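PDB 5J90: RagB/SusD domain protein from Flavobacterium johnsoniae, which binds chitin as a SusD homolog and probably helps capture chitin-derived chains at the cell surface for import by a partner transporter. Local coordinates for residues Y92-V97 / P136-K141; I149-Q154 / I468-S473; A335-A340 / Q418-Q423; E355-G360 / V405-A410. All coordinates share one frame; numbering follows the deposited sequence.

Contact 1 of 4, residues Y92-V97 / P136-K141; sequences YGYKNV and PIIYSK. With EDO (1,2-ethanediol), chain C.
The backbones of Tyr94 and Ile138 stay well apart, with their CA atoms 9.0 Å from each other, and one tyrosine side chain spans the gap between helix 83-108 and the loop after helix 113-134 in this largely helical SusD-family fold. Tyr94 reaches across with its ring, and its hydroxyl OH donates a hydrogen bond of 2.6 Å to Ile138 O. The oxygen sits in the ring plane at the tyrosine's edge, while the hydroxyl meets a lone pair in the carbonyl plane at a C=O...donor angle of 121°. Ile137 packs against the same hydroxyl, its CB 3.3 Å from Tyr94 OH; with CG1 lodged between its own backbone N and carbonyl carbon (chi1 64°), that branch and CD1 also run close by Tyr94 OH. Ile138 adds its CB, which lies 4.0 Å from Tyr94 CE2. Met127 and Met130 of helix 113-134 and Trp90 of its own helix also pack against Tyr94. Two residues earlier on the helix, the Tyr92 hydroxyl OH is hydrogen-bonded at 2.5 Å to O1 of a 1,2-ethanediol, probably from the crystallisation liquor.

Contact 2 of 4, residues I149-Q154 / I468-S473; sequences IAYDSQ and INFVQS
Tyr151 turns an edge of its ring toward the face of Phe470 in a T-shaped (edge-to-face) pair, with ring planes at 83° and centroids 5.3 Å apart. Phe470 CE1 lies near the plane of the tyrosine ring, and the closest approach is 3.7 Å between Tyr151 CE2 and Phe470 CE1. Ile149 O and a water also lie in that plane, at the edge of the tyrosine. The two side chains run past one another in opposite directions. CG of Tyr151 lies beside its backbone N (chi1 -73°), and the ring points its OH at the start of helix 472-477. There the water donates to Tyr151 OH at 2.9 Å and accepts from Val471 N at 3.0 Å, bridging the loop to the N-cap residue of that helix. Glu474 OE1 is a second hydrogen-bond partner of Tyr151 OH, and the buried hydroxyl is thus held by a carboxylate and a water. Helix 479-489 also packs here, with Val482 on Tyr151 and Val486 on Phe470, while Thr484 and Lys488 hold the backbone N and O of Tyr151. Taken together, a T-shaped aromatic pair with a water bridge beside it joins the loop before helix 154-177 to the N-terminal end of helix 472-477, two chain regions more than 300 residues apart in the SusD-family fold.

Contact 3 of 4, residues A335-A340 / Q418-Q423; sequences AYFLRA and QKIITQ
On the helix that presents Ile420 and Gln423 to Phe337, the carbonyl oxygen Gln418 O accepts two hydrogen bonds, from Thr422 OG1 at 2.7 Å and from Thr422 N at 2.9 Å. They reach the oxygen from opposite faces of the carbonyl plane; the hydroxyl is thereby tied to its own helix, and Asn401 ND2 is a further partner of Thr422 OG1. Facing this helix, segment 335-340 runs almost antiparallel, with the segment axes at 167° and 9.7 Å apart at closest approach. Phe337 lays one face of its ring over the opposing backbone, covering Ile420 O and Gln423 C, and its CZ touches Gln423 CB at 3.6 Å. The glutamine chain bends just beyond that point (chi2 -59°), which carries the amide off to Tyr376 and Arg282, where its polar atoms are satisfied. Ile420 divides its branches: CG2 lies against Phe337 O at 3.5 Å, and CD1 meets Ala340 CB at 3.8 Å. The small alanine lets the isoleucine tip come in close. A leucine in place of Phe337 would probably leave the aliphatic part of Gln423 and the Ile420 carbonyl without the flat face that now covers them, opening a gap between the helices. Lys424 and Ala427 also touch the Phe337 side chain. This buried, nearly antiparallel pairing of helices 332-344 and 413-428 is consistent with the helical scaffold of the SusD family, a member of the TPR clan.

Contact 4 of 4, residues E355-G360 / V405-A410; sequences ELYEAG and VAWDAA
Tyr357 makes the shortest bond across this contact, its hydroxyl OH donating to Val405 O at 2.6 Å. The hydroxyl meets a lone pair in the carbonyl plane, and the oxygen in turn lies in the ring plane at the tyrosine's edge. Val405 adds CG1, 3.7 Å from Tyr357 OH. Trp407 CZ3 lies over one face of the Tyr357 ring, and Tyr357 CD2 comes within 3.6 Å of Trp407 CE3; the six-membered rings are inclined at 49°, an oblique pairing. With CG opposite the backbone N (chi1 173°), Tyr357 extends away from its helix to meet the loop. Alongside, a water donates to Glu358 OE2 at 2.6 Å and accepts from Trp407 N at 2.8 Å, while Gln354 also bonds to that carboxylate oxygen. Replacing Tyr357 with an alanine would probably leave Val405 O without its donor and the tryptophan free to shift. Further out, Lys419, Ile420 and Gln423 of helix 413-428 pack against the tyrosine, Lys416 touches Trp407, and an Asx turn, Asp408 OD1 to Ala410 N, shapes the loop's outer end. An aromatic pair and a tyrosine-to-carbonyl bond thus dock the loop between helices 373-378 and 413-428 onto helix 353-368 of the SusD-family fold.

The four contacts form two clusters on opposite sides of the chain's centre. Contacts 1 and 2 have centres about 9 Å apart and share the loop before helix 154-177: Ile137 O lies 2.8 Å from Asp152 N, and Ser140 OG is the same distance from Asp152 OD1, both probable hydrogen bonds. Contacts 3 and 4 are likewise about 9 Å apart between centres. They are tied by Lys419 NZ to Ala406 O, 2.7 Å, and by Phe337 packing on the backbone of segment 355-360. Between clusters the centres lie about 30 to 40 Å apart, and contacts 3 and 4 both fall within the chain loop closed by contact 2. The 1,2-ethanediol on Tyr92 in contact 1 does not by itself mark a chitin site.

Contact 1 of 4, residues Y92-V97 / P136-K141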
# COMPACT_ATOMS: atom_id res chain seq x y z
N TYR A 92 -7.45 19.22 18.99
CA TYR A 92 -8.61 20.07 18.72
C TYR A 92 -9.75 19.34 18.01
O TYR A 92 -10.92 19.56 18.31
CB TYR A 92 -8.21 21.35 17.98
CG TYR A 92 -7.78 22.44 18.93
CD1 TYR A 92 -6.53 22.41 19.54
CD2 TYR A 92 -8.64 23.49 19.25
CE1 TYR A 92 -6.14 23.39 20.43
CE2 TYR A 92 -8.26 24.47 20.15
CZ TYR A 92 -7.01 24.41 20.73
OH TYR A 92 -6.61 25.39 21.62
N GLY A 93 -9.40 18.45 17.08
CA GLY A 93 -10.41 17.67 16.38
C GLY A 93 -11.20 16.75 17.30
O GLY A 93 -12.42 16.68 17.23
N TYR A 94 -10.49 16.03 18.16
CA TYR A 94 -11.19 15.11 19.05
C TYR A 94 -11.99 15.83 20.14
O TYR A 94 -13.10 15.41 20.48
CB TYR A 94 -10.22 14.08 19.66
CG TYR A 94 -10.04 12.91 18.72
CD1 TYR A 94 -8.98 12.87 17.82
CD2 TYR A 94 -10.95 11.86 18.72
CE1 TYR A 94 -8.83 11.81 16.94
CE2 TYR A 94 -10.81 10.79 17.83
CZ TYR A 94 -9.74 10.78 16.96
OH TYR A 94 -9.59 9.73 16.08
N LYS A 95 -11.45 16.93 20.65
CA LYS A 95 -12.12 17.65 21.73
C LYS A 95 -13.41 18.32 21.25
O LYS A 95 -14.40 18.38 21.98
CB LYS A 95 -11.18 18.69 22.32
CG LYS A 95 -11.78 19.52 23.46
CD LYS A 95 -11.73 18.75 24.77
CE LYS A 95 -12.35 19.56 25.90
NZ LYS A 95 -12.26 18.83 27.20
N ASN A 96 -13.40 18.79 20.01
CA ASN A 96 -14.50 19.63 19.52
C ASN A 96 -15.39 18.99 18.48
O ASN A 96 -16.60 19.19 18.50
CB ASN A 96 -13.96 20.95 18.99
CG ASN A 96 -13.36 21.78 20.07
OD1 ASN A 96 -14.06 22.23 20.98
ND2 ASN A 96 -12.05 21.98 20.01
N VAL A 97 -14.81 18.25 17.55
CA VAL A 97 -15.64 17.56 16.57
C VAL A 97 -16.10 16.21 17.09
O VAL A 97 -17.31 15.95 17.21
CB VAL A 97 -14.91 17.41 15.22
CG1 VAL A 97 -15.77 16.61 14.25
CG2 VAL A 97 -14.60 18.79 14.65
N PRO A 136 -4.80 5.10 10.64
CA PRO A 136 -5.63 4.61 11.74
C PRO A 136 -5.96 5.75 12.71
O PRO A 136 -5.11 6.60 12.98
CB PRO A 136 -4.74 3.56 12.43
CG PRO A 136 -3.76 3.14 11.34
CD PRO A 136 -3.51 4.40 10.55
N ILE A 137 -7.20 5.77 13.21
CA ILE A 137 -7.60 6.76 14.22
C ILE A 137 -8.55 6.12 15.21
O ILE A 137 -9.06 5.02 14.97
CB ILE A 137 -8.28 8.01 13.58
CG1 ILE A 137 -9.59 7.62 12.89
CG2 ILE A 137 -7.32 8.73 12.64
CD1 ILE A 137 -10.49 8.82 12.55
N ILE A 138 -8.80 6.81 16.32
CA ILE A 138 -9.87 6.40 17.22
C ILE A 138 -11.22 6.74 16.59
O ILE A 138 -11.46 7.87 16.17
CB ILE A 138 -9.72 7.06 18.60
CG1 ILE A 138 -8.45 6.56 19.28
CG2 ILE A 138 -10.95 6.76 19.45
CD1 ILE A 138 -8.09 7.32 20.56
N TYR A 139 -12.10 5.75 16.49
CA TYR A 139 -13.41 6.01 15.89
C TYR A 139 -14.47 5.18 16.62
O TYR A 139 -15.18 5.72 17.47
CB TYR A 139 -13.38 5.80 14.36
CG TYR A 139 -14.40 6.64 13.61
CD1 TYR A 139 -14.28 8.02 13.55
CD2 TYR A 139 -15.48 6.04 12.96
CE1 TYR A 139 -15.22 8.79 12.87
CE2 TYR A 139 -16.42 6.81 12.27
CZ TYR A 139 -16.28 8.18 12.24
OH TYR A 139 -17.19 8.97 11.57
N SER A 140 -14.53 3.88 16.37
CA SER A 140 -15.55 3.04 17.01
C SER A 140 -15.44 3.01 18.54
O SER A 140 -16.46 2.87 19.23
CB SER A 140 -15.53 1.60 16.45
OG SER A 140 -14.38 0.87 16.86
N LYS A 141 -14.23 3.15 19.07
CA LYS A 141 -14.02 3.00 20.51
C LYS A 141 -13.98 4.34 21.24
O LYS A 141 -13.66 4.38 22.43
CB LYS A 141 -12.71 2.23 20.78
CG LYS A 141 -12.67 0.83 20.19
CD LYS A 141 -13.83 -0.02 20.68
CE LYS A 141 -13.76 -1.42 20.09
NZ LYS A 141 -13.75 -1.39 18.60
C1 EDO C . -4.19 25.50 23.30
O1 EDO C . -5.48 25.33 23.89
C2 EDO C . -3.18 24.65 24.06
O2 EDO C . -3.63 23.29 24.08

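Contact 2 of 4, residues I149-Q154 / I468-S473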
# COMPACT_ATOMS: atom_id res chain seq x y z
N ILE A 149 -7.66 2.84 24.68
CA ILE A 149 -8.69 3.21 23.71
C ILE A 149 -8.14 2.87 22.33
O ILE A 149 -7.27 3.56 21.79
CB ILE A 149 -9.08 4.70 23.79
CG1 ILE A 149 -9.50 5.05 25.23
CG2 ILE A 149 -10.20 5.01 22.80
CD1 ILE A 149 -9.78 6.52 25.44
N ALA A 150 -8.62 1.75 21.78
CA ALA A 150 -8.05 1.21 20.55
C ALA A 150 -8.38 2.05 19.32
O ALA A 150 -9.43 2.70 19.24
CB ALA A 150 -8.51 -0.23 20.35
N TYR A 151 -7.45 2.02 18.37
CA TYR A 151 -7.64 2.67 17.08
C TYR A 151 -8.30 1.69 16.11
O TYR A 151 -8.06 0.48 16.19
CB TYR A 151 -6.30 3.08 16.49
CG TYR A 151 -5.59 4.26 17.14
CD1 TYR A 151 -5.62 4.47 18.52
CD2 TYR A 151 -4.85 5.14 16.36
CE1 TYR A 151 -4.94 5.55 19.09
CE2 TYR A 151 -4.17 6.22 16.93
CZ TYR A 151 -4.21 6.41 18.30
OH TYR A 151 -3.54 7.48 18.85
N ASP A 152 -9.11 2.21 15.20
CA ASP A 152 -9.60 1.42 14.07
C ASP A 152 -8.62 1.55 12.90
O ASP A 152 -7.92 2.55 12.77
CB ASP A 152 -10.95 1.93 13.58
CG ASP A 152 -12.06 1.84 14.62
OD1 ASP A 152 -11.89 1.18 15.66
OD2 ASP A 152 -13.13 2.43 14.35
N SER A 153 -8.60 0.54 12.02
CA SER A 153 -7.83 0.69 10.78
C SER A 153 -8.52 1.72 9.89
O SER A 153 -9.72 1.96 10.01
CB SER A 153 -7.71 -0.63 10.04
OG SER A 153 -8.96 -0.99 9.47
N GLN A 154 -7.76 2.34 8.99
CA GLN A 154 -8.39 3.27 8.07
C GLN A 154 -9.46 2.60 7.20
O GLN A 154 -10.49 3.21 6.92
CB GLN A 154 -7.35 3.96 7.20
CG GLN A 154 -7.97 5.02 6.29
CD GLN A 154 -6.92 5.75 5.49
OE1 GLN A 154 -6.33 5.17 4.58
NE2 GLN A 154 -6.66 7.01 5.84
N ILE A 468 0.92 12.13 8.81
CA ILE A 468 1.54 12.63 10.03
C ILE A 468 1.58 11.50 11.06
O ILE A 468 0.67 10.67 11.13
CB ILE A 468 0.82 13.90 10.56
CG1 ILE A 468 0.90 14.99 9.49
CG2 ILE A 468 1.43 14.37 11.89
CD1 ILE A 468 0.21 16.30 9.88
N ASN A 469 2.66 11.46 11.84
CA ASN A 469 2.84 10.44 12.87
C ASN A 469 1.92 10.63 14.08
O ASN A 469 1.46 11.75 14.35
CB ASN A 469 4.31 10.38 13.31
CG ASN A 469 4.83 11.71 13.81
OD1 ASN A 469 4.81 12.71 13.08
ND2 ASN A 469 5.28 11.74 15.06
N PHE A 470 1.65 9.55 14.79
CA PHE A 470 0.72 9.60 15.92
C PHE A 470 1.22 10.60 16.98
O PHE A 470 2.43 10.80 17.14
CB PHE A 470 0.52 8.19 16.50
CG PHE A 470 -0.13 7.23 15.54
CD1 PHE A 470 -1.30 7.56 14.88
CD2 PHE A 470 0.43 5.98 15.31
CE1 PHE A 470 -1.91 6.65 14.00
CE2 PHE A 470 -0.15 5.07 14.43
CZ PHE A 470 -1.32 5.40 13.78
N VAL A 471 0.28 11.22 17.69
CA VAL A 471 0.60 12.44 18.45
C VAL A 471 1.03 12.21 19.90
O VAL A 471 0.78 11.15 20.51
CB VAL A 471 -0.58 13.45 18.39
CG1 VAL A 471 -0.96 13.74 16.94
CG2 VAL A 471 -1.77 12.95 19.18
N GLN A 472 1.66 13.25 20.46
CA GLN A 472 2.25 13.18 21.79
C GLN A 472 1.24 12.90 22.89
O GLN A 472 1.53 12.13 23.80
CB GLN A 472 2.98 14.48 22.12
CG GLN A 472 4.23 14.71 21.32
CD GLN A 472 4.85 16.06 21.64
OE1 GLN A 472 4.15 17.04 21.92
NE2 GLN A 472 6.16 16.13 21.58
N SER A 473 0.08 13.53 22.82
CA SER A 473 -0.91 13.34 23.87
C SER A 473 -1.35 11.89 23.93
O SER A 473 -1.67 11.36 25.01
CB SER A 473 -2.12 14.26 23.68
OG SER A 473 -2.84 13.87 22.51
O HOH W 1 -2.38 9.77 17.40

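Contact 3 of 4, residues A335-A340 / Q418-Q423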
# COMPACT_ATOMS: atom_id res chain seq x y z
N ALA A 335 -17.68 18.85 -7.02
CA ALA A 335 -18.62 17.81 -7.42
C ALA A 335 -18.52 17.52 -8.93
O ALA A 335 -18.59 16.36 -9.34
CB ALA A 335 -20.03 18.19 -7.02
N TYR A 336 -18.37 18.57 -9.74
CA TYR A 336 -18.19 18.37 -11.17
C TYR A 336 -16.89 17.66 -11.50
O TYR A 336 -16.86 16.80 -12.38
CB TYR A 336 -18.26 19.71 -11.92
CG TYR A 336 -19.65 20.28 -12.00
CD1 TYR A 336 -20.06 21.30 -11.14
CD2 TYR A 336 -20.57 19.80 -12.93
CE1 TYR A 336 -21.34 21.83 -11.21
CE2 TYR A 336 -21.85 20.32 -13.01
CZ TYR A 336 -22.23 21.33 -12.14
OH TYR A 336 -23.50 21.84 -12.22
N PHE A 337 -15.80 18.01 -10.81
CA PHE A 337 -14.51 17.37 -11.09
C PHE A 337 -14.47 15.93 -10.59
O PHE A 337 -13.80 15.08 -11.19
CB PHE A 337 -13.36 18.20 -10.53
CG PHE A 337 -13.22 19.57 -11.16
CD1 PHE A 337 -13.13 19.71 -12.54
CD2 PHE A 337 -13.22 20.71 -10.38
CE1 PHE A 337 -13.01 20.97 -13.13
CE2 PHE A 337 -13.11 21.97 -10.96
CZ PHE A 337 -13.00 22.09 -12.33
N LEU A 338 -15.20 15.65 -9.51
CA LEU A 338 -15.35 14.27 -9.05
C LEU A 338 -16.12 13.47 -10.10
O LEU A 338 -15.71 12.36 -10.47
CB LEU A 338 -16.08 14.23 -7.71
CG LEU A 338 -15.19 14.57 -6.52
CD1 LEU A 338 -16.06 14.89 -5.33
CD2 LEU A 338 -14.26 13.40 -6.21
N ARG A 339 -17.23 14.02 -10.58
CA ARG A 339 -18.01 13.34 -11.61
C ARG A 339 -17.22 13.18 -12.91
O ARG A 339 -17.33 12.14 -13.57
CB ARG A 339 -19.33 14.07 -11.86
CG ARG A 339 -20.32 13.99 -10.70
CD ARG A 339 -21.43 15.04 -10.85
NE ARG A 339 -22.30 14.72 -11.97
CZ ARG A 339 -23.10 15.58 -12.59
NH1 ARG A 339 -23.17 16.87 -12.23
NH2 ARG A 339 -23.85 15.15 -13.58
N ALA A 340 -16.41 14.18 -13.26
CA ALA A 340 -15.58 14.09 -14.46
C ALA A 340 -14.62 12.91 -14.37
O ALA A 340 -14.49 12.13 -15.32
CB ALA A 340 -14.82 15.39 -14.70
N GLN A 418 -4.91 14.53 -15.22
CA GLN A 418 -4.08 15.67 -14.84
C GLN A 418 -4.82 16.99 -15.06
O GLN A 418 -4.73 17.90 -14.22
CB GLN A 418 -2.74 15.64 -15.58
CG GLN A 418 -1.78 16.74 -15.16
CD GLN A 418 -0.44 16.67 -15.88
OE1 GLN A 418 -0.27 15.88 -16.81
NE2 GLN A 418 0.50 17.51 -15.47
N LYS A 419 -5.54 17.11 -16.17
CA LYS A 419 -6.31 18.33 -16.43
C LYS A 419 -7.40 18.50 -15.38
O LYS A 419 -7.54 19.58 -14.80
CB LYS A 419 -6.93 18.28 -17.83
CG LYS A 419 -5.92 18.48 -18.95
CD LYS A 419 -6.58 18.23 -20.31
CE LYS A 419 -5.56 18.31 -21.44
NZ LYS A 419 -5.18 19.72 -21.78
N ILE A 420 -8.16 17.44 -15.14
CA ILE A 420 -9.24 17.49 -14.15
C ILE A 420 -8.73 17.88 -12.76
O ILE A 420 -9.28 18.79 -12.12
CB ILE A 420 -9.97 16.14 -14.09
CG1 ILE A 420 -10.75 15.91 -15.39
CG2 ILE A 420 -10.90 16.09 -12.89
CD1 ILE A 420 -11.23 14.47 -15.58
N ILE A 421 -7.68 17.21 -12.31
CA ILE A 421 -7.17 17.48 -10.96
C ILE A 421 -6.52 18.87 -10.87
O ILE A 421 -6.62 19.53 -9.84
CB ILE A 421 -6.20 16.38 -10.49
CG1 ILE A 421 -6.89 15.00 -10.50
CG2 ILE A 421 -5.66 16.70 -9.10
CD1 ILE A 421 -8.12 14.90 -9.62
N THR A 422 -5.88 19.33 -11.95
CA THR A 422 -5.31 20.68 -11.94
C THR A 422 -6.42 21.72 -11.73
O THR A 422 -6.29 22.61 -10.88
CB THR A 422 -4.56 20.99 -13.25
OG1 THR A 422 -3.43 20.12 -13.36
CG2 THR A 422 -4.07 22.43 -13.28
N GLN A 423 -7.51 21.58 -12.47
CA GLN A 423 -8.62 22.52 -12.33
C GLN A 423 -9.32 22.39 -10.98
O GLN A 423 -9.75 23.38 -10.38
CB GLN A 423 -9.58 22.38 -13.51
CG GLN A 423 -8.98 22.95 -14.80
CD GLN A 423 -8.63 24.43 -14.67
OE1 GLN A 423 -9.38 25.21 -14.08
NE2 GLN A 423 -7.48 24.81 -15.22

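Contact 4 of 4, residues E355-G360 / V405-A410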
# COMPACT_ATOMS: atom_id res chain seq x y z
N GLU A 355 -17.73 17.28 -20.63
CA GLU A 355 -18.82 18.16 -20.22
C GLU A 355 -18.69 18.55 -18.76
O GLU A 355 -18.88 19.70 -18.37
CB GLU A 355 -20.19 17.49 -20.42
CG GLU A 355 -20.63 17.28 -21.86
CD GLU A 355 -21.90 16.45 -21.96
OE1 GLU A 355 -22.19 15.65 -21.04
OE2 GLU A 355 -22.63 16.60 -22.97
N LEU A 356 -18.36 17.56 -17.93
CA LEU A 356 -18.28 17.74 -16.49
C LEU A 356 -17.07 18.59 -16.10
O LEU A 356 -17.16 19.47 -15.24
CB LEU A 356 -18.26 16.38 -15.80
CG LEU A 356 -19.61 15.66 -15.92
CD1 LEU A 356 -19.45 14.17 -15.62
CD2 LEU A 356 -20.64 16.27 -14.99
N TYR A 357 -15.94 18.35 -16.77
CA TYR A 357 -14.73 19.16 -16.60
C TYR A 357 -15.02 20.63 -16.90
O TYR A 357 -14.70 21.51 -16.11
CB TYR A 357 -13.65 18.63 -17.54
CG TYR A 357 -12.37 19.42 -17.65
CD1 TYR A 357 -11.46 19.48 -16.58
CD2 TYR A 357 -12.02 20.06 -18.84
CE1 TYR A 357 -10.26 20.17 -16.69
CE2 TYR A 357 -10.82 20.75 -18.96
CZ TYR A 357 -9.93 20.79 -17.88
OH TYR A 357 -8.73 21.45 -17.98
N GLU A 358 -15.65 20.88 -18.05
CA GLU A 358 -15.89 22.26 -18.45
C GLU A 358 -16.93 22.92 -17.54
O GLU A 358 -16.83 24.12 -17.24
CB GLU A 358 -16.29 22.33 -19.92
CG GLU A 358 -15.16 21.89 -20.84
CD GLU A 358 -15.45 22.09 -22.32
OE1 GLU A 358 -16.61 22.40 -22.68
OE2 GLU A 358 -14.49 21.94 -23.11
N ALA A 359 -17.91 22.15 -17.09
CA ALA A 359 -18.91 22.66 -16.15
C ALA A 359 -18.28 23.00 -14.80
O ALA A 359 -18.69 23.97 -14.15
CB ALA A 359 -20.06 21.68 -15.98
N GLY A 360 -17.29 22.22 -14.37
CA GLY A 360 -16.61 22.51 -13.11
C GLY A 360 -15.84 23.81 -13.17
O GLY A 360 -15.85 24.60 -12.22
N VAL A 405 -5.24 23.84 -20.51
CA VAL A 405 -6.59 23.73 -19.99
C VAL A 405 -7.50 22.94 -20.93
O VAL A 405 -8.26 22.09 -20.48
CB VAL A 405 -7.22 25.12 -19.73
CG1 VAL A 405 -8.66 24.96 -19.28
CG2 VAL A 405 -6.43 25.88 -18.69
N ALA A 406 -7.41 23.21 -22.23
CA ALA A 406 -8.36 22.67 -23.20
C ALA A 406 -8.45 21.14 -23.19
O ALA A 406 -7.43 20.45 -23.17
CB ALA A 406 -8.02 23.16 -24.61
N TRP A 407 -9.68 20.65 -23.21
CA TRP A 407 -9.91 19.21 -23.31
C TRP A 407 -9.47 18.70 -24.67
O TRP A 407 -9.74 19.32 -25.70
CB TRP A 407 -11.39 18.89 -23.10
CG TRP A 407 -11.64 17.42 -22.93
CD1 TRP A 407 -12.06 16.54 -23.89
CD2 TRP A 407 -11.48 16.67 -21.72
NE1 TRP A 407 -12.17 15.27 -23.34
CE2 TRP A 407 -11.83 15.33 -22.02
CE3 TRP A 407 -11.09 17.00 -20.42
CZ2 TRP A 407 -11.79 14.33 -21.05
CZ3 TRP A 407 -11.05 16.00 -19.47
CH2 TRP A 407 -11.40 14.68 -19.79
N ASP A 408 -8.79 17.56 -24.66
CA ASP A 408 -8.41 16.86 -25.87
C ASP A 408 -8.94 15.44 -25.76
O ASP A 408 -8.47 14.66 -24.93
CB ASP A 408 -6.89 16.85 -25.99
CG ASP A 408 -6.39 16.12 -27.24
OD1 ASP A 408 -7.22 15.56 -27.99
OD2 ASP A 408 -5.16 16.11 -27.45
N ALA A 409 -9.93 15.10 -26.58
CA ALA A 409 -10.56 13.79 -26.53
C ALA A 409 -9.57 12.66 -26.79
O ALA A 409 -9.79 11.53 -26.36
CB ALA A 409 -11.73 13.71 -27.51
N ALA A 410 -8.48 12.97 -27.49
CA ALA A 410 -7.50 11.97 -27.90
C ALA A 410 -6.38 11.80 -26.89
O ALA A 410 -5.50 10.95 -27.07
CB ALA A 410 -6.93 12.33 -29.27
O HOH W 2 -11.93 22.29 -22.69